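Local coordinates for protein OBCA, Oxalate Biosynthetic Component A (PDB 4NNB) that is a bacterial protein of the TIM-barrel class that holds a magnesium ion together with an oxaloacetate ion, at residues Ile203-Ile208 and Leu255-Ala260; Arg214-Gly219 and Pro270-Asn275; Val317-Gly322 and Val393-Leu398; Ala353-Ala358 and Val434-Ala439. All coordinates share one frame; numbering follows the deposited sequence.

Interaction 1 (Ile203-Ile208 and Leu255-Ala260); sequences ITPEAI and LDDYDA
Pro205 pushes its ring into the side of helix 255-268, where Asp257 and Ala260, one turn apart, receive it. Starting at CB, the ring first meets the methyl of Ala260, with Pro205 CB 4.0 Å from Ala260 CB. The small alanine lets the proline come close to the helix here. Next comes Pro205 CG, 3.5 Å from Asp257 OD1, a van der Waals contact between an aliphatic carbon and a carboxylate oxygen. The ring then turns back through CD, which is 3.9 Å from the same Asp257 OD1. The aspartate reaches this place because its CG stands anti to its own carbonyl carbon (chi1 -75°), which sends the carboxylate along the flank of the first helical turn. That end of a helix suits a negative charge, which the helix dipole would probably favour. Both helices belong to the outer layer of a TIM barrel: Asp257 also touches Thr227 of the inner strand 222-229, while Pro205 continues along helix 255-268 to Ile261 and Met264. Proline fits the first turn of helix 205-217, since it has no N-H to leave without an acceptor. Just before it, Thr204 is the N-cap, its OG1 accepting from Ala207 N at 3.3 Å with an N-H...O angle of 163°. Beside the proline, a water sits 2.9 Å from Ile203 O and also 2.9 Å from Asp257 OD2. It is placed to donate to either oxygen, though other acceptors nearby compete for its protons.

Interaction 2 (Arg214-Gly219 and Pro270-Asn275); sequences RSMRAG and PAAILN
Between the helical shell and the inner strands of the TIM barrel, Met216, near the end of helix 205-217, rests against Ala272, on the loop leading into the inner strand 273-276. The touching is done by the end of the thioether. Met216 SD lies 3.4 Å from Ala272 CB, a close approach for sulfur and methyl, and Met216 CE sits 3.7 Å from Ala272 CA. The same terminal methyl, Met216 CE, comes within 3.9 Å of Ala272 N, so it lies alongside the backbone of the loop as well as its side chain. This reach depends on a chain that runs straight at chi2 (-178°) and then bends at chi3 (67°), folding CE round onto the alanine. Unbranched and flexible, methionine can fit such an uneven surface; alanine gives it a methyl to lie on while taking little room. Ala272 also touches Val265 of helix 255-268, and Met216 extends to Val223 of strand 222-229 and to Ala516 of helix 516-523, so the contact is one part of a wider apolar layer. Just after the methionine the helix finishes in a Schellman motif. One of its two bonds back into the last turn runs from Gly219 N to Met216 O, 3.0 Å. Gly219, with no CB, readily takes the positive phi (131°) that this ending needs. The chain can then turn inward toward strand 222-229, the parallel partner of strand 273-276. Helices outside, parallel strands inside, and apolar side chains filling the layer between them are the hallmarks of an alpha/beta barrel.

Interaction 3 (Val317-Gly322 and Val393-Leu398); sequences VFQGGG and VEDDSL
Gln319, just past the end of one outer strand of a three-stranded antiparallel sheet, reaches toward Asp395 and Ser397 at the other outer strand. The tightly held part is within 393-398 itself. There Asp395 OD1 takes two bonds, from Ser397 N at 3.0 Å (N-H...O angle 165°) and from Ser397 OG at 2.6 Å. The hydroxyl uses the syn lone pair of the carboxylate oxygen, whereas the backbone N-H comes from above the carboxylate plane. Aspartate suits this place because its short side chain can loop back to the amide two residues on, and serine adds the second donor. The other carboxylate oxygen, Asp395 OD2, is bonded by Arg401 N, and Ser397 OG also meets Gln383 N. The glutamine approach is looser. Gln319 NE2 stands 3.3 Å from Asp395 OD1 and 3.9 Å from Ser397 OG, with the amide plane turned 84° from the carboxylate plane. Its firm partners are Gln383 O for NE2 and Arg401 NH2 for OE1, so the amide is oriented mainly by these neighbours. A side chain extended beyond CG (chi2 -159°) carries the amide out to this position. Looser still are the exposed glycines 320-322; the first two belong to a type I turn from Phe318 to Gly321, closed by Gly321 N to Phe318 O at 2.9 Å. Gly321 and Gly322 have positive phi, readily taken by residues without a CB. Phe318, the first residue of this turn, touches the oxaloacetate ion; at the opposite outer strand an Asx turn at Asp395 ends the small antiparallel sheet.

Interaction 4 (Ala353-Ala358 and Val434-Ala439); sequences AIVDNA and VERLRA
Arg436 and Asp356 form a salt bridge between two nearly parallel helices on the outside of the TIM barrel. The axes of segments 353-358 and 434-439 cross at 15° and approach to 10.3 Å. Both guanidinium end nitrogens give one hydrogen bond each to the same oxygen: Arg436 NH1 donates to Asp356 OD1 at 2.7 Å and Arg436 NH2 to the same Asp356 OD1 at 2.9 Å. NH1 meets that oxygen nearly in line with its C-O bond, while NH2 comes in on the anti side. Although the oxygen lies close to the guanidinium plane, the carboxylate is turned 44° from it. The aspartate starts out directed away from the other helix, but its carboxylate swings back nearer, and the long arginine, bent at chi3 (69°), covers the rest. Next to this salt bridge the packing is apolar, with Val355 CG1 4.2 Å from Leu437 CD2. Branched residues of this kind suit the inner side, where Val355 touches Val349 of strand 344-349 and Leu437 touches Phe375 and Leu377 of strand 373-378. Another arginine, Arg438, takes its partners beyond the contact, in a salt bridge with Asp468 and a hydrogen bond to Ser444. Along helix 352-359, Val355 O and Asp356 O accept from the hydroxyls of Thr359 and Ser360. Over one face of the Arg436 guanidinium, offset toward its rim, lies Val355 CG1, 3.5 Å from Arg436 NH1.

Overall arrangement
The four contacts fall into two pairs around one TIM barrel. Interactions 1 and 2, centres about 16 Å apart, both use helix 205-217, and their segments alternate along the chain; helix 255-268 is followed by strand 273-276. Interactions 3 and 4, about 18 Å apart at their centres, also alternate, and they meet where Asp396 OD2 lies 3.1 Å from Ala353 N, a probable hydrogen bond. The first pair closes before the second opens, and centres of different pairs lie 28 to 34 Å apart. Interactions 1 and 4 join helices of the shell, interaction 2 ties a shell helix to the start of an inner strand, and interaction 3 lies in a small sheet beside the oxaloacetate pocket.

Interaction 1 (Ile203-Ile208 and Leu255-Ala260)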
# COMPACT_ATOMS: atom_id res chain seq x y z
N ILE A 203 -3.60 -5.83 -9.65
CA ILE A 203 -2.35 -5.71 -10.40
C ILE A 203 -2.54 -5.85 -11.91
O ILE A 203 -1.57 -5.81 -12.67
CB ILE A 203 -1.32 -6.70 -9.89
CG1 ILE A 203 -1.80 -8.15 -10.07
CG2 ILE A 203 -1.00 -6.43 -8.43
CD1 ILE A 203 -0.77 -9.18 -9.61
N THR A 204 -3.79 -5.98 -12.34
CA THR A 204 -4.08 -6.11 -13.77
C THR A 204 -4.96 -4.95 -14.20
O THR A 204 -5.62 -4.32 -13.36
CB THR A 204 -4.81 -7.44 -14.08
OG1 THR A 204 -6.10 -7.42 -13.47
CG2 THR A 204 -4.02 -8.62 -13.56
N PRO A 205 -4.98 -4.66 -15.51
CA PRO A 205 -5.82 -3.55 -15.99
C PRO A 205 -7.28 -3.68 -15.56
O PRO A 205 -7.89 -2.68 -15.17
CB PRO A 205 -5.70 -3.66 -17.51
CG PRO A 205 -4.31 -4.22 -17.73
CD PRO A 205 -4.09 -5.18 -16.58
N GLU A 206 -7.81 -4.90 -15.61
CA GLU A 206 -9.22 -5.13 -15.26
C GLU A 206 -9.48 -4.86 -13.79
O GLU A 206 -10.42 -4.15 -13.43
CB GLU A 206 -9.62 -6.58 -15.57
CG GLU A 206 -11.06 -6.73 -16.04
CD GLU A 206 -11.21 -6.42 -17.52
OE1 GLU A 206 -10.20 -6.47 -18.25
OE2 GLU A 206 -12.35 -6.13 -17.95
N ALA A 207 -8.62 -5.41 -12.94
CA ALA A 207 -8.76 -5.25 -11.49
C ALA A 207 -8.48 -3.80 -11.07
O ALA A 207 -9.18 -3.26 -10.21
CB ALA A 207 -7.82 -6.23 -10.77
N ILE A 208 -7.47 -3.19 -11.67
CA ILE A 208 -7.15 -1.80 -11.37
C ILE A 208 -8.32 -0.89 -11.74
O ILE A 208 -8.70 0.01 -10.98
CB ILE A 208 -5.84 -1.36 -12.07
CG1 ILE A 208 -4.65 -2.00 -11.37
CG2 ILE A 208 -5.70 0.17 -12.12
CD1 ILE A 208 -3.30 -1.84 -12.12
N LEU A 255 3.22 0.59 -20.32
CA LEU A 255 2.45 1.42 -21.23
C LEU A 255 1.18 0.74 -21.73
O LEU A 255 0.13 1.38 -21.82
CB LEU A 255 3.31 1.87 -22.42
CG LEU A 255 4.56 2.67 -22.05
CD1 LEU A 255 5.30 3.15 -23.31
CD2 LEU A 255 4.21 3.86 -21.16
N ASP A 256 1.27 -0.55 -22.06
CA ASP A 256 0.09 -1.23 -22.57
C ASP A 256 -1.00 -1.29 -21.50
O ASP A 256 -2.19 -1.21 -21.82
CB ASP A 256 0.43 -2.65 -23.05
CG ASP A 256 1.25 -2.65 -24.33
OD1 ASP A 256 1.24 -1.65 -25.07
OD2 ASP A 256 1.91 -3.67 -24.59
N ASP A 257 -0.61 -1.42 -20.23
CA ASP A 257 -1.60 -1.42 -19.15
C ASP A 257 -2.37 -0.10 -19.09
O ASP A 257 -3.60 -0.09 -19.04
CB ASP A 257 -0.95 -1.73 -17.79
CG ASP A 257 -0.59 -3.20 -17.63
OD1 ASP A 257 -0.90 -3.96 -18.56
OD2 ASP A 257 -0.00 -3.59 -16.60
N TYR A 258 -1.64 1.01 -19.14
CA TYR A 258 -2.31 2.31 -19.13
C TYR A 258 -3.17 2.56 -20.37
O TYR A 258 -4.19 3.21 -20.29
CB TYR A 258 -1.30 3.45 -18.90
CG TYR A 258 -0.88 3.57 -17.45
CD1 TYR A 258 -1.83 3.84 -16.47
CD2 TYR A 258 0.43 3.40 -17.06
CE1 TYR A 258 -1.47 3.94 -15.14
CE2 TYR A 258 0.81 3.51 -15.73
CZ TYR A 258 -0.15 3.78 -14.78
OH TYR A 258 0.20 3.88 -13.45
N ASP A 259 -2.75 2.03 -21.51
CA ASP A 259 -3.55 2.14 -22.74
C ASP A 259 -4.92 1.50 -22.55
O ASP A 259 -5.91 1.92 -23.16
CB ASP A 259 -2.83 1.47 -23.91
CG ASP A 259 -1.72 2.32 -24.48
OD1 ASP A 259 -1.59 3.50 -24.08
OD2 ASP A 259 -0.99 1.81 -25.36
N ALA A 260 -4.96 0.50 -21.68
CA ALA A 260 -6.20 -0.18 -21.33
C ALA A 260 -6.93 0.55 -20.20
O ALA A 260 -8.12 0.86 -20.30
CB ALA A 260 -5.93 -1.63 -20.96
O HOH W 1 -0.34 -3.39 -13.77

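Interaction 2 (Arg214-Gly219 and Pro270-Asn275)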
# COMPACT_ATOMS: atom_id res chain seq x y z
N ARG A 214 -14.70 1.62 -7.97
CA ARG A 214 -15.24 1.43 -6.63
C ARG A 214 -14.73 2.47 -5.65
O ARG A 214 -15.50 2.98 -4.83
CB ARG A 214 -14.94 0.02 -6.10
CG ARG A 214 -15.59 -1.08 -6.91
CD ARG A 214 -16.03 -2.19 -6.00
NE ARG A 214 -16.85 -1.67 -4.91
CZ ARG A 214 -17.18 -2.38 -3.83
NH1 ARG A 214 -17.92 -1.83 -2.88
NH2 ARG A 214 -16.76 -3.62 -3.69
N SER A 215 -13.44 2.79 -5.71
CA SER A 215 -12.88 3.81 -4.82
C SER A 215 -13.51 5.18 -5.03
O SER A 215 -13.81 5.90 -4.06
CB SER A 215 -11.35 3.89 -4.98
OG SER A 215 -10.75 2.76 -4.38
N MET A 216 -13.70 5.56 -6.28
CA MET A 216 -14.36 6.82 -6.60
C MET A 216 -15.80 6.83 -6.08
O MET A 216 -16.28 7.84 -5.54
CB MET A 216 -14.40 7.05 -8.10
CG MET A 216 -13.12 7.60 -8.70
SD MET A 216 -13.47 7.83 -10.43
CE MET A 216 -14.68 9.14 -10.36
N ARG A 217 -16.48 5.71 -6.21
CA ARG A 217 -17.88 5.65 -5.78
C ARG A 217 -18.02 5.62 -4.27
O ARG A 217 -19.06 6.00 -3.74
CB ARG A 217 -18.59 4.48 -6.47
CG ARG A 217 -18.74 4.76 -7.95
CD ARG A 217 -19.27 3.61 -8.75
NE ARG A 217 -19.44 4.00 -10.14
CZ ARG A 217 -19.80 3.18 -11.13
NH1 ARG A 217 -20.03 1.90 -10.89
NH2 ARG A 217 -19.91 3.65 -12.36
N ALA A 218 -16.95 5.23 -3.57
CA ALA A 218 -16.93 5.25 -2.12
C ALA A 218 -16.54 6.63 -1.61
O ALA A 218 -16.57 6.89 -0.41
CB ALA A 218 -15.96 4.17 -1.57
N GLY A 219 -16.15 7.52 -2.53
CA GLY A 219 -15.89 8.90 -2.17
C GLY A 219 -14.59 9.54 -2.64
O GLY A 219 -14.36 10.72 -2.39
N PRO A 270 -16.37 9.15 -16.47
CA PRO A 270 -15.61 10.14 -17.26
C PRO A 270 -15.08 11.30 -16.43
O PRO A 270 -14.21 12.04 -16.90
CB PRO A 270 -16.64 10.65 -18.28
CG PRO A 270 -17.98 10.25 -17.74
CD PRO A 270 -17.75 8.99 -16.96
N ALA A 271 -15.59 11.47 -15.21
CA ALA A 271 -15.10 12.52 -14.32
C ALA A 271 -13.81 12.12 -13.60
O ALA A 271 -13.21 12.96 -12.92
CB ALA A 271 -16.15 12.87 -13.29
N ALA A 272 -13.44 10.85 -13.69
CA ALA A 272 -12.30 10.34 -12.92
C ALA A 272 -11.07 11.19 -13.12
O ALA A 272 -10.71 11.53 -14.26
CB ALA A 272 -12.00 8.91 -13.30
N ILE A 273 -10.44 11.56 -12.02
CA ILE A 273 -9.18 12.29 -12.07
C ILE A 273 -8.05 11.31 -11.81
O ILE A 273 -7.86 10.84 -10.68
CB ILE A 273 -9.14 13.40 -11.01
CG1 ILE A 273 -10.32 14.35 -11.22
CG2 ILE A 273 -7.81 14.16 -11.09
CD1 ILE A 273 -10.48 15.36 -10.13
N LEU A 274 -7.32 10.98 -12.86
CA LEU A 274 -6.25 10.00 -12.75
C LEU A 274 -4.91 10.68 -12.46
O LEU A 274 -4.52 11.65 -13.13
CB LEU A 274 -6.18 9.13 -14.00
CG LEU A 274 -7.40 8.24 -14.28
CD1 LEU A 274 -7.05 7.20 -15.35
CD2 LEU A 274 -7.94 7.55 -13.02
N ASN A 275 -4.23 10.18 -11.44
CA ASN A 275 -2.93 10.66 -11.00
C ASN A 275 -1.91 9.53 -11.26
O ASN A 275 -1.79 8.57 -10.47
CB ASN A 275 -3.03 11.04 -9.51
CG ASN A 275 -1.70 11.44 -8.88
OD1 ASN A 275 -0.63 11.29 -9.48
ND2 ASN A 275 -1.76 11.94 -7.65

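Interaction 3 (Val317-Gly322 and Val393-Leu398)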
# COMPACT_ATOMS: atom_id res chain seq x y z
N VAL A 317 15.44 8.73 -1.33
CA VAL A 317 16.33 7.73 -0.76
C VAL A 317 15.71 7.19 0.52
O VAL A 317 15.97 7.71 1.61
CB VAL A 317 17.73 8.32 -0.45
CG1 VAL A 317 18.70 7.20 -0.07
CG2 VAL A 317 18.27 9.14 -1.65
N PHE A 318 14.87 6.16 0.38
CA PHE A 318 14.19 5.57 1.53
C PHE A 318 15.20 4.95 2.49
O PHE A 318 16.09 4.22 2.07
CB PHE A 318 13.25 4.44 1.08
CG PHE A 318 12.12 4.89 0.18
CD1 PHE A 318 12.21 4.70 -1.19
CD2 PHE A 318 10.98 5.46 0.71
CE1 PHE A 318 11.17 5.10 -2.03
CE2 PHE A 318 9.93 5.86 -0.13
CZ PHE A 318 10.03 5.67 -1.49
N GLN A 319 15.06 5.22 3.79
CA GLN A 319 15.92 4.56 4.77
C GLN A 319 15.77 3.05 4.67
O GLN A 319 16.74 2.32 4.85
CB GLN A 319 15.64 5.06 6.18
CG GLN A 319 16.07 6.51 6.40
CD GLN A 319 16.27 6.84 7.86
OE1 GLN A 319 16.56 5.96 8.67
NE2 GLN A 319 16.13 8.12 8.21
N GLY A 320 14.57 2.59 4.33
CA GLY A 320 14.34 1.16 4.16
C GLY A 320 14.90 0.56 2.87
O GLY A 320 14.72 -0.63 2.62
N GLY A 321 15.55 1.38 2.05
CA GLY A 321 16.08 0.93 0.76
C GLY A 321 15.16 1.09 -0.44
O GLY A 321 13.95 1.29 -0.29
N GLY A 322 15.72 1.02 -1.65
CA GLY A 322 14.92 0.93 -2.86
C GLY A 322 14.56 2.22 -3.60
O GLY A 322 13.75 2.21 -4.53
N VAL A 393 25.03 9.40 4.60
CA VAL A 393 23.61 9.76 4.65
C VAL A 393 23.24 10.37 5.99
O VAL A 393 23.85 10.07 7.01
CB VAL A 393 22.70 8.55 4.36
CG1 VAL A 393 22.87 8.08 2.91
CG2 VAL A 393 23.00 7.40 5.34
N GLU A 394 22.24 11.25 5.96
CA GLU A 394 21.66 11.80 7.17
C GLU A 394 20.16 11.78 7.01
O GLU A 394 19.64 11.72 5.88
CB GLU A 394 22.13 13.24 7.40
CG GLU A 394 21.62 14.20 6.34
CD GLU A 394 22.11 15.63 6.54
OE1 GLU A 394 21.86 16.47 5.63
OE2 GLU A 394 22.72 15.92 7.59
N ASP A 395 19.45 11.85 8.14
CA ASP A 395 18.00 11.92 8.14
C ASP A 395 17.50 13.14 7.37
O ASP A 395 18.02 14.25 7.52
CB ASP A 395 17.47 11.95 9.57
CG ASP A 395 15.96 11.80 9.64
OD1 ASP A 395 15.37 11.35 8.63
OD2 ASP A 395 15.36 12.14 10.68
N ASP A 396 16.49 12.93 6.52
CA ASP A 396 15.88 14.02 5.78
C ASP A 396 14.36 13.83 5.75
O ASP A 396 13.67 14.40 4.91
CB ASP A 396 16.48 14.11 4.37
CG ASP A 396 16.25 15.46 3.71
OD1 ASP A 396 16.29 16.48 4.43
OD2 ASP A 396 16.01 15.52 2.48
N SER A 397 13.86 13.01 6.68
CA SER A 397 12.44 12.72 6.79
C SER A 397 11.63 13.97 7.15
O SER A 397 12.12 14.84 7.87
CB SER A 397 12.19 11.64 7.87
OG SER A 397 13.08 10.54 7.73
N LEU A 398 10.40 14.06 6.66
CA LEU A 398 9.53 15.18 7.02
C LEU A 398 9.28 15.19 8.53
O LEU A 398 9.40 16.23 9.19
CB LEU A 398 8.20 15.11 6.29
CG LEU A 398 8.20 15.19 4.77
CD1 LEU A 398 6.76 15.33 4.31
CD2 LEU A 398 9.06 16.36 4.29

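Interaction 4 (Ala353-Ala358 and Val434-Ala439)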
# COMPACT_ATOMS: atom_id res chain seq x y z
N ALA A 353 14.68 17.95 1.20
CA ALA A 353 15.32 18.36 -0.04
C ALA A 353 14.25 18.75 -1.07
O ALA A 353 14.38 19.77 -1.76
CB ALA A 353 16.20 17.25 -0.58
N ILE A 354 13.18 17.97 -1.13
CA ILE A 354 12.08 18.30 -2.06
C ILE A 354 11.42 19.63 -1.71
O ILE A 354 11.13 20.44 -2.61
CB ILE A 354 11.07 17.13 -2.20
CG1 ILE A 354 11.67 16.08 -3.14
CG2 ILE A 354 9.72 17.63 -2.72
CD1 ILE A 354 11.03 14.69 -3.04
N VAL A 355 11.19 19.87 -0.43
CA VAL A 355 10.63 21.16 -0.00
C VAL A 355 11.55 22.33 -0.42
O VAL A 355 11.08 23.32 -1.01
CB VAL A 355 10.39 21.22 1.52
CG1 VAL A 355 9.73 22.56 1.89
CG2 VAL A 355 9.50 20.05 1.97
N ASP A 356 12.84 22.21 -0.12
CA ASP A 356 13.82 23.22 -0.50
C ASP A 356 13.80 23.48 -2.00
O ASP A 356 13.77 24.62 -2.45
CB ASP A 356 15.22 22.78 -0.11
CG ASP A 356 15.41 22.71 1.39
OD1 ASP A 356 14.61 23.31 2.13
OD2 ASP A 356 16.38 22.06 1.81
N ASN A 357 13.81 22.41 -2.78
CA ASN A 357 13.87 22.54 -4.24
C ASN A 357 12.60 23.09 -4.87
O ASN A 357 12.65 23.96 -5.76
CB ASN A 357 14.28 21.21 -4.87
CG ASN A 357 15.69 20.78 -4.47
OD1 ASN A 357 16.43 21.56 -3.86
ND2 ASN A 357 16.07 19.55 -4.84
N ALA A 358 11.45 22.60 -4.41
CA ALA A 358 10.17 23.01 -4.98
C ALA A 358 9.95 24.49 -4.74
O ALA A 358 9.42 25.19 -5.61
CB ALA A 358 9.02 22.21 -4.39
N VAL A 434 4.41 22.59 5.90
CA VAL A 434 3.19 23.11 5.31
C VAL A 434 3.28 24.63 5.08
O VAL A 434 2.91 25.13 4.02
CB VAL A 434 1.95 22.77 6.17
CG1 VAL A 434 0.72 23.50 5.67
CG2 VAL A 434 1.71 21.25 6.19
N GLU A 435 3.78 25.36 6.07
CA GLU A 435 3.86 26.82 5.97
C GLU A 435 4.87 27.28 4.91
O GLU A 435 4.63 28.27 4.22
CB GLU A 435 4.20 27.44 7.33
CG GLU A 435 3.10 27.26 8.37
CD GLU A 435 1.74 27.75 7.88
OE1 GLU A 435 1.66 28.85 7.29
OE2 GLU A 435 0.75 27.00 8.07
N ARG A 436 5.98 26.56 4.77
CA ARG A 436 6.93 26.89 3.70
C ARG A 436 6.26 26.73 2.35
O ARG A 436 6.41 27.58 1.47
CB ARG A 436 8.18 26.01 3.76
CG ARG A 436 9.16 26.38 4.87
CD ARG A 436 10.44 25.55 4.75
NE ARG A 436 11.21 25.93 3.56
CZ ARG A 436 12.17 25.17 3.03
NH1 ARG A 436 12.45 23.99 3.57
NH2 ARG A 436 12.83 25.58 1.96
N LEU A 437 5.50 25.66 2.19
CA LEU A 437 4.81 25.42 0.92
C LEU A 437 3.74 26.49 0.66
O LEU A 437 3.63 27.00 -0.46
CB LEU A 437 4.22 23.99 0.87
CG LEU A 437 5.22 22.82 0.92
CD1 LEU A 437 4.50 21.46 1.01
CD2 LEU A 437 6.15 22.83 -0.29
N ARG A 438 2.98 26.85 1.70
CA ARG A 438 1.93 27.87 1.55
C ARG A 438 2.51 29.25 1.26
O ARG A 438 1.93 30.02 0.51
CB ARG A 438 1.07 27.97 2.82
CG ARG A 438 0.34 26.71 3.22
CD ARG A 438 -0.73 26.37 2.24
NE ARG A 438 -1.69 25.45 2.85
CZ ARG A 438 -2.64 24.82 2.18
NH1 ARG A 438 -2.75 24.99 0.86
NH2 ARG A 438 -3.47 24.01 2.82
N ALA A 439 3.66 29.55 1.86
CA ALA A 439 4.30 30.84 1.66
C ALA A 439 4.78 30.96 0.21
O ALA A 439 4.63 32.01 -0.42
CB ALA A 439 5.45 31.04 2.65